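Local coordinates for protein 6-pyruvoyl tetrahydrobiopterin synthase (Plasmodium vivax, PDB 3LX3) that belongs to the zinc-binding 6-pyruvoyl tetrahydropterin synthase family and assembles six copies of a subunit in which two helices pack on an antiparallel sheet, at residues F30-A35 with H50-S55; V54-R59 with M162-S167; D86-L91 with D123-P128; E76-V81 with N143-E148. All coordinates share one frame; numbering follows the deposited sequence. Where two conformers were deposited one is given.

Interaction 1. Residues F30-A35 with H50-S55. With ZN (zinc ion), chain B.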
# COMPACT_ATOMS: atom_id res chain seq x y z
N PHE A 30 6.42 -11.37 -7.42
CA PHE A 30 6.87 -11.39 -8.82
C PHE A 30 8.02 -10.38 -8.83
O PHE A 30 7.96 -9.29 -9.45
CB PHE A 30 5.80 -10.92 -9.80
CG PHE A 30 4.52 -11.67 -9.73
CD1 PHE A 30 4.43 -12.87 -9.03
CD2 PHE A 30 3.39 -11.16 -10.35
CE1 PHE A 30 3.24 -13.55 -8.96
CE2 PHE A 30 2.19 -11.84 -10.28
CZ PHE A 30 2.13 -13.04 -9.58
N SER A 31 9.05 -10.77 -8.12
CA SER A 31 10.20 -9.91 -7.85
C SER A 31 11.49 -10.57 -8.27
O SER A 31 11.63 -11.81 -8.23
CB SER A 31 10.29 -9.58 -6.36
OG SER A 31 10.41 -10.75 -5.57
N PHE A 32 12.45 -9.75 -8.66
CA PHE A 32 13.82 -10.20 -8.87
C PHE A 32 14.74 -9.17 -8.26
O PHE A 32 14.73 -8.01 -8.65
CB PHE A 32 14.20 -10.54 -10.33
CG PHE A 32 13.78 -9.55 -11.39
CD1 PHE A 32 14.72 -8.70 -11.98
CD2 PHE A 32 12.46 -9.50 -11.87
CE1 PHE A 32 14.34 -7.86 -13.03
CE2 PHE A 32 12.11 -8.62 -12.84
CZ PHE A 32 13.04 -7.80 -13.42
N ASN A 33 15.48 -9.59 -7.24
CA ASN A 33 16.33 -8.71 -6.51
C ASN A 33 17.73 -8.83 -7.06
O ASN A 33 18.38 -9.87 -6.94
CB ASN A 33 16.28 -9.13 -5.04
CG ASN A 33 14.85 -9.03 -4.44
OD1 ASN A 33 13.91 -8.50 -5.05
ND2 ASN A 33 14.69 -9.65 -3.28
N CYS A 34 18.13 -7.78 -7.78
CA CYS A 34 19.28 -7.84 -8.67
C CYS A 34 20.18 -6.62 -8.54
O CYS A 34 19.73 -5.53 -8.16
CB CYS A 34 18.84 -7.93 -10.15
SG CYS A 34 18.07 -9.52 -10.54
N ALA A 35 21.44 -6.83 -8.91
CA ALA A 35 22.38 -5.75 -9.06
C ALA A 35 22.47 -5.33 -10.54
O ALA A 35 22.26 -6.15 -11.44
CB ALA A 35 23.76 -6.18 -8.55
N HIS A 50 18.27 -3.27 -6.92
CA HIS A 50 16.84 -3.05 -6.78
C HIS A 50 16.11 -4.34 -6.48
O HIS A 50 16.52 -5.42 -6.89
CB HIS A 50 16.28 -2.54 -8.09
CG HIS A 50 16.88 -1.26 -8.56
ND1 HIS A 50 16.72 -0.07 -7.89
CD2 HIS A 50 17.67 -0.98 -9.63
CE1 HIS A 50 17.37 0.88 -8.53
NE2 HIS A 50 17.96 0.36 -9.59
N ASN A 51 14.95 -4.20 -5.83
CA ASN A 51 13.93 -5.21 -5.83
C ASN A 51 13.04 -4.91 -7.01
O ASN A 51 12.09 -4.13 -6.92
CB ASN A 51 13.12 -5.11 -4.55
CG ASN A 51 13.93 -5.25 -3.30
OD1 ASN A 51 14.83 -6.09 -3.22
ND2 ASN A 51 13.64 -4.41 -2.29
N TYR A 52 13.34 -5.48 -8.17
CA TYR A 52 12.50 -5.28 -9.33
C TYR A 52 11.19 -6.00 -9.15
O TYR A 52 11.13 -7.09 -8.59
CB TYR A 52 13.16 -5.82 -10.58
CG TYR A 52 14.35 -5.03 -11.14
CD1 TYR A 52 14.17 -4.03 -12.06
CD2 TYR A 52 15.65 -5.30 -10.73
CE1 TYR A 52 15.25 -3.32 -12.64
CE2 TYR A 52 16.71 -4.59 -11.27
CZ TYR A 52 16.52 -3.60 -12.20
OH TYR A 52 17.63 -2.94 -12.68
N ASN A 53 10.11 -5.42 -9.67
CA ASN A 53 8.80 -6.05 -9.62
C ASN A 53 8.15 -6.08 -11.01
O ASN A 53 8.33 -5.15 -11.79
CB ASN A 53 7.92 -5.24 -8.69
CG ASN A 53 6.63 -5.91 -8.43
OD1 ASN A 53 5.61 -5.56 -9.03
ND2 ASN A 53 6.67 -6.95 -7.63
N VAL A 54 7.41 -7.15 -11.31
CA VAL A 54 6.79 -7.38 -12.61
C VAL A 54 5.33 -7.60 -12.40
O VAL A 54 4.93 -8.41 -11.56
CB VAL A 54 7.32 -8.71 -13.26
CG1 VAL A 54 6.52 -9.06 -14.53
CG2 VAL A 54 8.76 -8.59 -13.56
N SER A 55 4.52 -6.92 -13.21
CA SER A 55 3.12 -7.29 -13.34
C SER A 55 2.79 -7.64 -14.77
O SER A 55 3.41 -7.17 -15.70
CB SER A 55 2.20 -6.21 -12.83
OG SER A 55 2.28 -5.07 -13.63
ZN ZN B . 19.15 1.35 -11.01
O HOH W 1 19.80 2.65 -12.46
O HOH W 2 18.37 3.23 -10.22

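Interaction 2. Residues V54-R59 with M162-S167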
# COMPACT_ATOMS: atom_id res chain seq x y z
N VAL A 54 7.41 -7.15 -11.31
CA VAL A 54 6.79 -7.38 -12.61
C VAL A 54 5.33 -7.60 -12.40
O VAL A 54 4.93 -8.41 -11.56
CB VAL A 54 7.32 -8.71 -13.26
CG1 VAL A 54 6.52 -9.06 -14.53
CG2 VAL A 54 8.76 -8.59 -13.56
N SER A 55 4.52 -6.92 -13.21
CA SER A 55 3.12 -7.29 -13.34
C SER A 55 2.79 -7.64 -14.77
O SER A 55 3.41 -7.17 -15.70
CB SER A 55 2.20 -6.21 -12.83
OG SER A 55 2.28 -5.07 -13.63
N LEU A 56 1.77 -8.47 -14.94
CA LEU A 56 1.31 -8.89 -16.27
C LEU A 56 -0.17 -8.58 -16.41
O LEU A 56 -0.97 -8.91 -15.53
CB LEU A 56 1.53 -10.40 -16.45
CG LEU A 56 0.89 -11.07 -17.67
CD1 LEU A 56 1.56 -10.61 -18.96
CD2 LEU A 56 1.01 -12.60 -17.51
N ARG A 57 -0.50 -7.95 -17.55
CA ARG A 57 -1.87 -7.66 -17.95
C ARG A 57 -2.10 -8.31 -19.30
O ARG A 57 -1.22 -8.31 -20.17
CB ARG A 57 -2.06 -6.16 -18.03
CG ARG A 57 -3.43 -5.64 -18.45
CD ARG A 57 -3.44 -4.09 -18.25
NE ARG A 57 -2.64 -3.67 -17.08
CZ ARG A 57 -3.05 -2.93 -16.04
NH1 ARG A 57 -4.28 -2.46 -15.96
NH2 ARG A 57 -2.20 -2.64 -15.07
N LEU A 58 -3.30 -8.83 -19.49
CA LEU A 58 -3.65 -9.40 -20.79
C LEU A 58 -5.13 -9.20 -21.05
O LEU A 58 -5.89 -8.89 -20.13
CB LEU A 58 -3.25 -10.86 -20.89
CG LEU A 58 -3.80 -11.90 -19.88
CD1 LEU A 58 -5.25 -12.26 -20.17
CD2 LEU A 58 -2.94 -13.16 -19.94
N ARG A 59 -5.54 -9.37 -22.31
CA ARG A 59 -6.95 -9.25 -22.72
C ARG A 59 -7.34 -10.44 -23.58
O ARG A 59 -6.53 -10.91 -24.43
CB ARG A 59 -7.18 -7.97 -23.52
CG ARG A 59 -6.87 -6.70 -22.75
CD ARG A 59 -6.85 -5.49 -23.60
NE ARG A 59 -6.38 -4.33 -22.85
CZ ARG A 59 -5.77 -3.29 -23.40
NH1 ARG A 59 -5.55 -3.26 -24.71
NH2 ARG A 59 -5.39 -2.28 -22.63
N MET A 162 -0.82 -8.82 -24.61
CA MET A 162 0.03 -9.14 -23.47
C MET A 162 0.82 -7.90 -23.14
O MET A 162 1.31 -7.22 -24.04
CB MET A 162 1.00 -10.28 -23.83
CG MET A 162 0.28 -11.62 -24.04
SD MET A 162 -0.15 -12.38 -22.50
CE MET A 162 1.47 -12.91 -21.98
N GLU A 163 0.90 -7.59 -21.85
CA GLU A 163 1.54 -6.34 -21.39
C GLU A 163 2.25 -6.57 -20.06
O GLU A 163 1.67 -7.10 -19.11
CB GLU A 163 0.48 -5.26 -21.25
CG GLU A 163 0.96 -3.95 -20.64
CD GLU A 163 -0.21 -3.08 -20.19
OE1 GLU A 163 -0.92 -2.56 -21.07
OE2 GLU A 163 -0.34 -2.89 -18.97
N VAL A 164 3.52 -6.19 -20.01
CA VAL A 164 4.33 -6.27 -18.82
C VAL A 164 4.70 -4.89 -18.31
O VAL A 164 5.06 -4.00 -19.10
CB VAL A 164 5.63 -7.09 -19.12
CG1 VAL A 164 6.75 -6.82 -18.18
CG2 VAL A 164 5.29 -8.60 -19.21
N THR A 165 4.61 -4.73 -16.99
CA THR A 165 5.12 -3.56 -16.28
C THR A 165 6.25 -4.04 -15.40
O THR A 165 6.09 -4.96 -14.62
CB THR A 165 4.02 -2.86 -15.46
OG1 THR A 165 2.98 -2.44 -16.36
CG2 THR A 165 4.61 -1.66 -14.73
N VAL A 166 7.41 -3.39 -15.53
CA VAL A 166 8.57 -3.64 -14.64
C VAL A 166 8.86 -2.34 -13.90
O VAL A 166 8.86 -1.23 -14.46
CB VAL A 166 9.80 -4.07 -15.44
CG1 VAL A 166 11.04 -4.15 -14.49
CG2 VAL A 166 9.56 -5.40 -16.15
N SER A 167 9.11 -2.47 -12.61
CA SER A 167 9.61 -1.33 -11.83
C SER A 167 10.96 -1.62 -11.21
O SER A 167 11.16 -2.72 -10.71
CB SER A 167 8.60 -0.97 -10.78
OG SER A 167 8.40 -1.94 -9.82

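Interaction 3. Residues D86-L91 with D123-P128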
# COMPACT_ATOMS: atom_id res chain seq x y z
N ASP A 86 16.32 -13.38 -10.54
CA ASP A 86 16.51 -13.05 -9.14
C ASP A 86 17.87 -13.46 -8.60
O ASP A 86 18.38 -14.55 -8.91
CB ASP A 86 15.43 -13.78 -8.33
CG ASP A 86 15.47 -13.45 -6.84
OD1 ASP A 86 15.53 -14.42 -6.03
OD2 ASP A 86 15.48 -12.28 -6.44
N HIS A 87 18.45 -12.58 -7.78
CA HIS A 87 19.67 -12.86 -7.02
C HIS A 87 20.89 -12.95 -7.92
O HIS A 87 21.76 -13.75 -7.74
CB HIS A 87 19.60 -14.11 -6.13
CG HIS A 87 19.38 -13.77 -4.71
ND1 HIS A 87 20.31 -14.01 -3.72
CD2 HIS A 87 18.36 -13.11 -4.11
CE1 HIS A 87 19.85 -13.57 -2.57
NE2 HIS A 87 18.66 -13.02 -2.78
N HIS A 88 20.96 -12.07 -8.89
CA HIS A 88 22.12 -11.94 -9.76
C HIS A 88 22.39 -10.51 -10.14
O HIS A 88 21.56 -9.60 -9.98
CB HIS A 88 21.87 -12.66 -11.12
CG HIS A 88 21.69 -14.11 -11.01
ND1 HIS A 88 20.44 -14.68 -10.90
CD2 HIS A 88 22.58 -15.12 -11.00
CE1 HIS A 88 20.57 -15.99 -10.83
NE2 HIS A 88 21.86 -16.30 -10.90
N PHE A 89 23.57 -10.30 -10.72
CA PHE A 89 23.89 -9.12 -11.48
C PHE A 89 23.33 -9.24 -12.90
O PHE A 89 23.62 -10.25 -13.57
CB PHE A 89 25.41 -8.85 -11.52
CG PHE A 89 25.80 -7.69 -12.39
CD1 PHE A 89 25.76 -6.41 -11.93
CD2 PHE A 89 26.27 -7.90 -13.70
CE1 PHE A 89 26.12 -5.38 -12.71
CE2 PHE A 89 26.65 -6.86 -14.49
CZ PHE A 89 26.56 -5.59 -14.02
N ILE A 90 22.58 -8.24 -13.37
CA ILE A 90 22.04 -8.24 -14.71
C ILE A 90 23.07 -7.72 -15.69
O ILE A 90 23.46 -6.55 -15.64
CB ILE A 90 20.76 -7.41 -14.80
CG1 ILE A 90 19.68 -8.05 -13.91
CG2 ILE A 90 20.30 -7.30 -16.25
CD1 ILE A 90 18.47 -7.12 -13.73
N LEU A 91 23.54 -8.60 -16.58
CA LEU A 91 24.63 -8.27 -17.50
C LEU A 91 24.05 -8.07 -18.90
O LEU A 91 23.61 -9.04 -19.52
CB LEU A 91 25.69 -9.38 -17.50
CG LEU A 91 26.95 -9.17 -18.31
CD1 LEU A 91 27.65 -7.94 -17.95
CD2 LEU A 91 27.87 -10.42 -18.10
N ASP A 123 27.29 -15.53 -10.85
CA ASP A 123 26.57 -14.45 -10.16
C ASP A 123 25.84 -13.56 -11.15
O ASP A 123 25.10 -12.67 -10.76
CB ASP A 123 27.53 -13.55 -9.36
CG ASP A 123 28.01 -14.17 -8.08
OD1 ASP A 123 28.39 -15.39 -8.04
OD2 ASP A 123 28.09 -13.44 -7.05
N CYS A 124 26.06 -13.77 -12.44
CA CYS A 124 25.51 -12.91 -13.48
C CYS A 124 24.45 -13.65 -14.30
O CYS A 124 24.56 -14.88 -14.50
CB CYS A 124 26.59 -12.45 -14.44
SG CYS A 124 27.96 -11.54 -13.67
N VAL A 125 23.48 -12.88 -14.78
CA VAL A 125 22.55 -13.37 -15.77
C VAL A 125 22.78 -12.55 -17.02
O VAL A 125 22.64 -11.31 -17.00
CB VAL A 125 21.11 -13.40 -15.26
CG1 VAL A 125 20.97 -14.52 -14.21
CG2 VAL A 125 20.64 -12.05 -14.70
N GLN A 126 23.18 -13.25 -18.08
CA GLN A 126 23.46 -12.61 -19.35
C GLN A 126 22.15 -12.49 -20.12
O GLN A 126 21.54 -13.50 -20.53
CB GLN A 126 24.48 -13.40 -20.20
CG GLN A 126 25.91 -13.17 -19.80
CD GLN A 126 26.83 -13.57 -20.90
OE1 GLN A 126 26.90 -14.75 -21.24
NE2 GLN A 126 27.52 -12.60 -21.49
N ILE A 127 21.72 -11.26 -20.31
CA ILE A 127 20.43 -10.94 -20.91
C ILE A 127 20.65 -10.21 -22.24
O ILE A 127 21.51 -9.32 -22.32
CB ILE A 127 19.64 -9.98 -19.93
CG1 ILE A 127 19.55 -10.56 -18.50
CG2 ILE A 127 18.27 -9.65 -20.54
CD1 ILE A 127 18.87 -11.92 -18.52
N PRO A 128 19.92 -10.60 -23.32
CA PRO A 128 20.14 -10.04 -24.67
C PRO A 128 19.53 -8.65 -24.84
O PRO A 128 18.60 -8.41 -25.64
CB PRO A 128 19.51 -11.10 -25.57
CG PRO A 128 18.43 -11.70 -24.73
CD PRO A 128 19.03 -11.77 -23.35

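Interaction 4. Residues E76-V81 with N143-E148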
# COMPACT_ATOMS: atom_id res chain seq x y z
N GLU A 76 2.25 -18.77 -12.15
CA GLU A 76 3.32 -19.78 -12.19
C GLU A 76 4.41 -19.34 -13.16
O GLU A 76 5.59 -19.37 -12.82
CB GLU A 76 2.76 -21.14 -12.61
CG GLU A 76 3.80 -22.23 -12.76
CD GLU A 76 3.20 -23.52 -13.25
OE1 GLU A 76 2.10 -23.88 -12.76
OE2 GLU A 76 3.81 -24.17 -14.13
N LYS A 77 3.98 -18.89 -14.34
CA LYS A 77 4.93 -18.50 -15.38
C LYS A 77 5.64 -17.18 -15.08
O LYS A 77 6.85 -17.09 -15.31
CB LYS A 77 4.28 -18.46 -16.75
CG LYS A 77 3.70 -19.81 -17.18
CD LYS A 77 4.70 -20.96 -17.12
CE LYS A 77 4.04 -22.26 -17.56
NZ LYS A 77 4.98 -23.37 -17.29
N VAL A 78 4.93 -16.19 -14.51
CA VAL A 78 5.62 -14.95 -14.06
C VAL A 78 6.67 -15.27 -12.97
O VAL A 78 7.79 -14.79 -13.02
CB VAL A 78 4.65 -13.86 -13.56
CG1 VAL A 78 5.42 -12.65 -12.97
CG2 VAL A 78 3.69 -13.42 -14.73
N ARG A 79 6.31 -16.11 -11.99
CA ARG A 79 7.26 -16.47 -10.94
C ARG A 79 8.48 -17.17 -11.55
O ARG A 79 9.61 -16.90 -11.15
CB ARG A 79 6.63 -17.38 -9.88
CG ARG A 79 5.57 -16.71 -9.00
CD ARG A 79 5.00 -17.67 -7.93
NE ARG A 79 5.15 -19.10 -8.25
CZ ARG A 79 4.17 -19.98 -8.54
NH1 ARG A 79 2.87 -19.63 -8.58
NH2 ARG A 79 4.51 -21.24 -8.79
N LYS A 80 8.26 -18.06 -12.51
CA LYS A 80 9.37 -18.79 -13.16
C LYS A 80 10.37 -17.82 -13.82
O LYS A 80 11.59 -17.94 -13.63
CB LYS A 80 8.81 -19.77 -14.19
CG LYS A 80 9.90 -20.58 -14.88
CD LYS A 80 9.32 -21.62 -15.83
CE LYS A 80 10.44 -22.52 -16.34
NZ LYS A 80 10.05 -23.31 -17.54
N VAL A 81 9.85 -16.87 -14.60
CA VAL A 81 10.71 -15.88 -15.29
C VAL A 81 11.43 -15.03 -14.28
O VAL A 81 12.64 -14.85 -14.36
CB VAL A 81 9.91 -15.01 -16.27
CG1 VAL A 81 10.76 -13.89 -16.87
CG2 VAL A 81 9.38 -15.89 -17.38
N ASN A 143 8.86 -10.88 -23.80
CA ASN A 143 9.17 -11.94 -24.74
C ASN A 143 9.29 -13.30 -24.05
O ASN A 143 8.75 -14.31 -24.52
CB ASN A 143 10.46 -11.62 -25.49
CG ASN A 143 10.72 -12.59 -26.62
OD1 ASN A 143 10.00 -12.60 -27.60
ND2 ASN A 143 11.76 -13.41 -26.48
N GLN A 144 9.97 -13.33 -22.92
CA GLN A 144 10.16 -14.58 -22.16
C GLN A 144 8.83 -15.12 -21.66
O GLN A 144 8.61 -16.33 -21.67
CB GLN A 144 11.11 -14.39 -20.98
CG GLN A 144 12.55 -14.19 -21.34
CD GLN A 144 13.13 -15.34 -22.14
OE1 GLN A 144 13.50 -15.20 -23.30
NE2 GLN A 144 13.13 -16.50 -21.53
N LEU A 145 7.95 -14.22 -21.24
CA LEU A 145 6.64 -14.66 -20.72
C LEU A 145 5.75 -15.26 -21.78
O LEU A 145 5.04 -16.26 -21.54
CB LEU A 145 5.90 -13.51 -20.01
CG LEU A 145 6.29 -13.25 -18.57
CD1 LEU A 145 5.56 -12.00 -18.04
CD2 LEU A 145 5.93 -14.52 -17.71
N ILE A 146 5.76 -14.67 -22.96
CA ILE A 146 4.97 -15.21 -24.03
C ILE A 146 5.51 -16.59 -24.39
O ILE A 146 4.73 -17.51 -24.61
CB ILE A 146 4.94 -14.23 -25.24
CG1 ILE A 146 4.08 -13.02 -24.89
CG2 ILE A 146 4.46 -14.95 -26.51
CD1 ILE A 146 4.33 -11.84 -25.79
N GLU A 147 6.83 -16.76 -24.40
CA GLU A 147 7.43 -18.08 -24.66
C GLU A 147 7.06 -19.12 -23.60
O GLU A 147 6.74 -20.27 -23.91
CB GLU A 147 8.96 -17.99 -24.78
CG GLU A 147 9.47 -17.29 -26.04
CD GLU A 147 10.96 -17.56 -26.32
OE1 GLU A 147 11.44 -18.68 -26.00
OE2 GLU A 147 11.63 -16.67 -26.87
N GLU A 148 7.10 -18.70 -22.34
CA GLU A 148 6.84 -19.62 -21.22
C GLU A 148 5.39 -20.02 -21.08
O GLU A 148 5.11 -21.19 -20.76
CB GLU A 148 7.32 -19.01 -19.90
CG GLU A 148 8.83 -18.86 -19.80
CD GLU A 148 9.55 -20.14 -19.41
OE1 GLU A 148 8.89 -21.19 -19.24
OE2 GLU A 148 10.79 -20.07 -19.24
O HOH W 3 6.79 -22.79 -19.25

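Interaction 1. Residues F30-A35 with H50-S55
Residues Ser-31 to Cys-34 run antiparallel to His-50 to Asn-53, the axes of the short strand segments 31-35 and 50-55 at 149°, with Phe-32/Tyr-52 and Cys-34/His-50 as hydrogen-bonded pairs and Ser-31/Asn-53 and Asn-33/Asn-51 as non-hydrogen-bonded ones. Each hydrogen-bonded pair is joined in both directions, as in Cys-34 N to His-50 O at 3.0 Å, and Val-54 N extends the ladder to Phe-30 O at 2.9 Å. The buried face carries Phe-32, Cys-34, His-50 and Tyr-52. Phe-32 takes the crowded position between its backbone N and carbonyl carbon (chi1 46°), which swings its ring across the neighbouring strand. There Tyr-52 CB sits over the centre of the ring face in a CH-pi contact, 3.4 Å from CB to the Phe-32 centroid. The Tyr-52 ring lies almost parallel to it (planes at 7°) but slid so far that the two barely overlap. Val-54 CG2 meets the Phe-32 edge in the ring plane, 3.4 Å from CE2. Helix 134-149 packs on this aromatic pair through Ile-137. On the opposite face the amides of Asn-33 and Asn-51 approach with OD1 to OD1 at 3.2 Å; these two acceptors do not bond each other. Asn-51 OD1 instead receives ND1 of His-50 from the second subunit, and the reciprocal bond holds ND1 of His-50 here, fixing the rotation of the imidazole. Its other nitrogen, NE2, binds zinc at 2.1 Å. Together with His-36, His-48 and two waters, this makes the three-histidine zinc site characteristic of the family, built on adjacent strands of its antiparallel sheet.

Interaction 2. Residues V54-R59 with M162-S167
The middle of the subunit's antiparallel sheet is formed here, where Val-54 to Leu-58 pair with Val-166 to Met-162 in an unbroken register, the axes of segments 54-59 and 162-167 at 160°. Ser-55/Thr-165 and Arg-57/Glu-163 are the hydrogen-bonded pairs, each closed by two backbone bonds; Arg-57 N to Glu-163 O is almost straight, 2.8 Å long with 175° at the hydrogen. Two unlike faces result. On the polar one, Arg-57 and Glu-163 lie side by side and point the same way, forming a salt bridge of 3.1 Å from NE to OE2. The Arg-57 chain bends at chi3, beyond the CD that itself lies against OE2, and its guanidinium plane stands 32° from the carboxylate. The other carboxylate oxygen, Glu-163 OE1, bonds to Tyr-161 OH. Further along, Ser-55 OG rests 3.4 Å from Thr-165 CB, while Thr-165 OG1 turns to Thr-175 OG1 on the next strand. On the apolar face the bent chain of Met-162 brings SD alongside Leu-58, 3.8 Å from its CB, and puts CE 3.8 Å from Leu-56 CD1. The Val-54 and Val-166 side chains meet obliquely, CG2 to CG2 at 4.2 Å. Strands 20-40 and 172-179 flank the pair in the sheet. The apolar face is covered by both long helices: helix 71-85 reaches Leu-56 through Val-78 and Leu-58 through Leu-74, and helix 134-149 packs Leu-142 and Ile-146 on Met-162.

Interaction 3. Residues D86-L91 with D123-P128
Backbone hydrogen bonds tie Phe-89 and Leu-91 to Asp-123, Val-125 and Ile-127 in a short parallel ladder, the axes of strand segments 89-91 and 124-127 at 28°. Phe-89 N donates to Asp-123 O at 2.8 Å and Val-125 N to Phe-89 O at 2.9 Å; Leu-91 repeats the pattern, its N donating to Val-125 O and its O accepting from Ile-127 N. Phe-89 thus bonds to the residues on either side of Cys-124, and Leu-91 to those on either side of Gln-126, the usual parallel pattern. The aromatic contacts lie at the start of the ladder. Val-125, modelled in two conformers, in one of them sets CG1 over the His-88 ring face, a CH-pi contact 3.4 Å from the centroid and 16° off the normal. ND1 of that ring bonds to Leu-85 O, at the end of helix 71-85. Cys-124 SG makes an oblique sulfur-aromatic contact with Phe-89, 4.0 Å from CD2. Apolar contacts follow along the ladder: Ile-90 CG2 meets Ile-127 CG1 at 4.0 Å, and the Leu-91 and Gln-126 side chains lie side by side, Leu-91 CD2 3.8 Å from the aliphatic CG of Gln-126. The Asp-123 carboxylate is occupied elsewhere, by Arg-44, Tyr-117 and the Leu-47 backbone N of the second subunit. Within the chain, Ile-90 reaches Ile-137 of helix 134-149 and its backbone bonds to Ala-35 of strand 20-40, while Phe-89 and Leu-91 pack on strand 106-111, whose three-stranded sheet lies in the connection between the two parallel strands.

Interaction 4. Residues E76-V81 with N143-E148
Glu-148, Leu-145 and Val-81 bury the most surface where helix 71-85 meets helix 134-149; the axes of segments 76-81 and 143-148 come within 9.6 Å at 130°. Glu-148 supplies the polar half. Its chain bends at chi2 (-81°), presenting OE1 to Lys-80, whose extended chain comes in at about a right angle; NZ forms a salt bridge of 3.0 Å, meeting OE1 on the syn side and 19° out of the carboxylate plane. A water donates to the same OE1 at 2.6 Å and also to Glu-148 O, while accepting from Lys-77 NZ at 2.7 Å, so both lysines are tied to one glutamate, the second through water. Lys-77 also lays its CE against Glu-148 O. The other carboxylate oxygen, Glu-148 OE2, has a weak bond from Gln-84. Nearer the sheet, Leu-145 pushes CD2 against helix 71-85, 3.6 Å from Lys-77 O and close to Val-78 CA, the Val-78 and Leu-145 side chains crossing obliquely. Val-81 CG2 touches both Leu-145 and Glu-148, 3.7 Å from Leu-145 CD2 and 3.9 Å from Glu-148 CG. The apolar side faces the sheet: Leu-145 touches Val-164 of strand 161-167, and Val-78 touches Phe-30 of strand 20-40 and Val-54 and Leu-56 of strand 48-61, so the two helices lie together on the sheet.

How the interactions relate
Interactions 1 and 2 are successive pairings of strand 48-61 in one sheet and share Val-54 and Ser-55; Asn-53 O and Ser-167 N, probably hydrogen-bonded at 2.9 Å, join them. Interaction 4 lies against that sheet, its centre about 11 Å from that of interaction 2, with Val-164 CG2 3.6 Å from Leu-145 CD1 and Phe-30 CG 3.5 Å from Val-78 CG1. Interaction 3 follows helix 71-85 in the chain and meets interaction 1 where Asp-86 OD2 lies 2.8 Å from Asn-33 N. Interaction 1 holds a zinc ligand, His-50, whose side chain is about 6 Å from a bound 2-amino-1,5-dihydropteridine-4,6-dione; interactions 1 and 3 both touch the second subunit.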